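Local coordinates for protein aryl acylamidase (bacterium CSBL00001, PDB 4YJ6) that probably hydrolyses the amide bond of aryl acylamides, as a member of the amidase signature enzyme family, at residues 282-285 against 286-290. Numbering follows the deposited sequence.
Sequences VQQE and IQDLI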
ATOM      1  N   VAL A 282       9.712  11.690 -15.779  1.00 14.60           N
ATOM      2  CA  VAL A 282       9.933  10.307 -15.363  1.00 15.15           C
ATOM      3  C   VAL A 282      11.312   9.872 -15.793  1.00 14.73           C
ATOM      4  O   VAL A 282      11.693  10.091 -16.952  1.00 15.21           O
ATOM      5  CB  VAL A 282       8.892   9.367 -16.014  1.00 16.46           C
ATOM      6  CG1 VAL A 282       9.162   7.895 -15.657  1.00 14.14           C
ATOM      7  CG2 VAL A 282       7.491   9.812 -15.559  1.00 13.41           C
ATOM      8  N   GLN A 283      12.058   9.251 -14.890  1.00 15.33           N
ATOM      9  CA  GLN A 283      13.419   8.800 -15.245  1.00 17.34           C
ATOM     10  C   GLN A 283      13.382   7.926 -16.506  1.00 18.64           C
ATOM     11  O   GLN A 283      12.577   6.987 -16.649  1.00 15.01           O
ATOM     12  CB  GLN A 283      14.081   8.078 -14.047  1.00 16.43           C
ATOM     13  CG  GLN A 283      14.340   9.024 -12.902  1.00 20.97           C
ATOM     14  CD  GLN A 283      14.935   8.347 -11.680  1.00 23.97           C
ATOM     15  OE1 GLN A 283      14.866   7.106 -11.521  1.00 22.19           O
ATOM     16  NE2 GLN A 283      15.525   9.157 -10.804  1.00 25.79           N
ATOM     17  N   GLN A 284      14.260   8.226 -17.459  1.00 16.99           N
ATOM     18  CA  GLN A 284      14.186   7.555 -18.733  1.00 17.18           C
ATOM     19  C   GLN A 284      14.265   6.028 -18.615  1.00 16.90           C
ATOM     20  O   GLN A 284      13.594   5.315 -19.351  1.00 15.19           O
ATOM     21  CB  GLN A 284      15.325   8.066 -19.651  1.00 18.57           C
ATOM     22  CG  GLN A 284      15.216   7.528 -21.030  1.00 22.14           C
ATOM     23  CD  GLN A 284      13.948   7.992 -21.720  1.00 27.77           C
ATOM     24  OE1 GLN A 284      13.671   9.204 -21.802  1.00 33.31           O
ATOM     25  NE2 GLN A 284      13.178   7.045 -22.238  1.00 28.02           N
ATOM     26  N   GLU A 285      15.099   5.521 -17.706  1.00 16.52           N
ATOM     27  CA  GLU A 285      15.239   4.073 -17.558  1.00 18.18           C
ATOM     28  C   GLU A 285      13.907   3.396 -17.158  1.00 17.42           C
ATOM     29  O   GLU A 285      13.623   2.256 -17.539  1.00 15.33           O
ATOM     30  CB  GLU A 285      16.307   3.718 -16.510  1.00 19.94           C
ATOM     31  CG  GLU A 285      17.702   4.205 -16.876  1.00 23.73           C
ATOM     32  CD  GLU A 285      17.973   5.676 -16.516  1.00 27.35           C
ATOM     33  OE1 GLU A 285      17.129   6.381 -15.879  1.00 24.54           O
ATOM     34  OE2 GLU A 285      19.082   6.140 -16.877  1.00 35.77           O
ATOM     35  N   ILE A 286      13.132   4.117 -16.376  1.00 16.64           N
ATOM     36  CA  ILE A 286      11.811   3.625 -15.955  1.00 14.17           C
ATOM     37  C   ILE A 286      10.863   3.651 -17.157  1.00 14.27           C
ATOM     38  O   ILE A 286      10.194   2.659 -17.455  1.00 14.14           O
ATOM     39  CB  ILE A 286      11.257   4.468 -14.825  1.00 16.65           C
ATOM     40  CG1 ILE A 286      12.018   4.149 -13.525  1.00 16.06           C
ATOM     41  CG2 ILE A 286       9.711   4.186 -14.637  1.00 13.91           C
ATOM     42  CD1 ILE A 286      11.618   5.061 -12.350  1.00 15.98           C
ATOM     43  N   GLN A 287      10.866   4.755 -17.907  1.00 14.53           N
ATOM     44  CA  GLN A 287      10.061   4.791 -19.133  1.00 15.22           C
ATOM     45  C   GLN A 287      10.384   3.611 -20.053  1.00 17.46           C
ATOM     46  O   GLN A 287       9.489   2.937 -20.573  1.00 16.23           O
ATOM     47  CB  GLN A 287      10.267   6.089 -19.895  1.00 14.10           C
ATOM     48  CG  GLN A 287       9.895   7.324 -19.126  1.00 16.11           C
ATOM     49  CD  GLN A 287       9.839   8.563 -20.024  1.00 18.22           C
ATOM     50  OE1 GLN A 287       9.302   8.514 -21.136  1.00 20.20           O
ATOM     51  NE2 GLN A 287      10.414   9.667 -19.545  1.00 19.36           N
ATOM     52  N   ASP A 288      11.668   3.363 -20.280  1.00 16.75           N
ATOM     53  CA  ASP A 288      12.034   2.270 -21.163  1.00 17.88           C
ATOM     54  C   ASP A 288      11.592   0.908 -20.662  1.00 17.26           C
ATOM     55  O   ASP A 288      11.168   0.039 -21.451  1.00 17.64           O
ATOM     56  CB  ASP A 288      13.564   2.236 -21.379  1.00 19.90           C
ATOM     57  CG  ASP A 288      14.080   3.458 -22.123  1.00 26.42           C
ATOM     58  OD1 ASP A 288      13.268   4.205 -22.725  1.00 23.07           O
ATOM     59  OD2 ASP A 288      15.319   3.656 -22.090  1.00 25.95           O
ATOM     60  N   LEU A 289      11.705   0.706 -19.355  1.00 15.06           N
ATOM     61  CA  LEU A 289      11.348  -0.574 -18.767  1.00 14.69           C
ATOM     62  C   LEU A 289       9.848  -0.802 -18.933  1.00 15.42           C
ATOM     63  O   LEU A 289       9.408  -1.904 -19.211  1.00 14.53           O
ATOM     64  CB  LEU A 289      11.743  -0.605 -17.274  1.00 14.01           C
ATOM     65  CG  LEU A 289      11.461  -1.906 -16.542  1.00 17.09           C
ATOM     66  CD1 LEU A 289      12.358  -3.034 -17.052  1.00 19.50           C
ATOM     67  CD2 LEU A 289      11.638  -1.674 -15.005  1.00 17.58           C
ATOM     68  N   ILE A 290       9.061   0.253 -18.764  1.00 15.63           N
ATOM     69  CA  ILE A 290       7.606   0.112 -18.882  1.00 15.54           C
ATOM     70  C   ILE A 290       7.192  -0.093 -20.355  1.00 14.97           C
ATOM     71  O   ILE A 290       6.237  -0.828 -20.651  1.00 15.21           O
ATOM     72  CB  ILE A 290       6.865   1.319 -18.251  1.00 15.84           C
ATOM     73  CG1 ILE A 290       7.211   1.452 -16.759  1.00 18.17           C
ATOM     74  CG2 ILE A 290       5.333   1.218 -18.488  1.00 19.45           C
ATOM     75  CD1 ILE A 290       7.133   0.208 -15.968  1.00 16.85           C
TER
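Gln287 reaches back over the start of its own helix to Val282, and each carbon of its side chain meets something on the way. Gln287 CB lies 3.5 Å from Gln284 O; Gln287 CG packs at 3.6 Å on Val282 CG1; Gln287 CD comes to 3.9 Å from Val282 O. The chain runs extended (chi2 -168°), which carries Gln287 NE2 to Val282 O at 2.9 Å. That bond is nearly straight, 166° at the hydrogen, and the acceptor lies in the amide plane of Gln287. Asn420 ND2 donates to the same carbonyl. With an alanine here the amide and CG are gone, which would probably cost Val282 O one of its donors and leave Val282 CG1 less covered. Residues 284-290 open helix 284-299, the helical crossover of a beta-alpha-beta unit between strands 270-273 and 303-306, with Val282 in the loop before it. Gln283 occupies the N-cap position: Gln283 O accepts from Gln287 N at 3.1 Å, while its side-chain OE1 accepts from Met403 N. Gln284, bent at chi2, brings its NE2 to Asp288 OD1, one turn further along, at 2.9 Å from above the carboxylate plane. On the buried side, Val282 CG1 also touches Ile286 CG2 at 3.9 Å, and Ile286 continues onto Pro398 and Ile451.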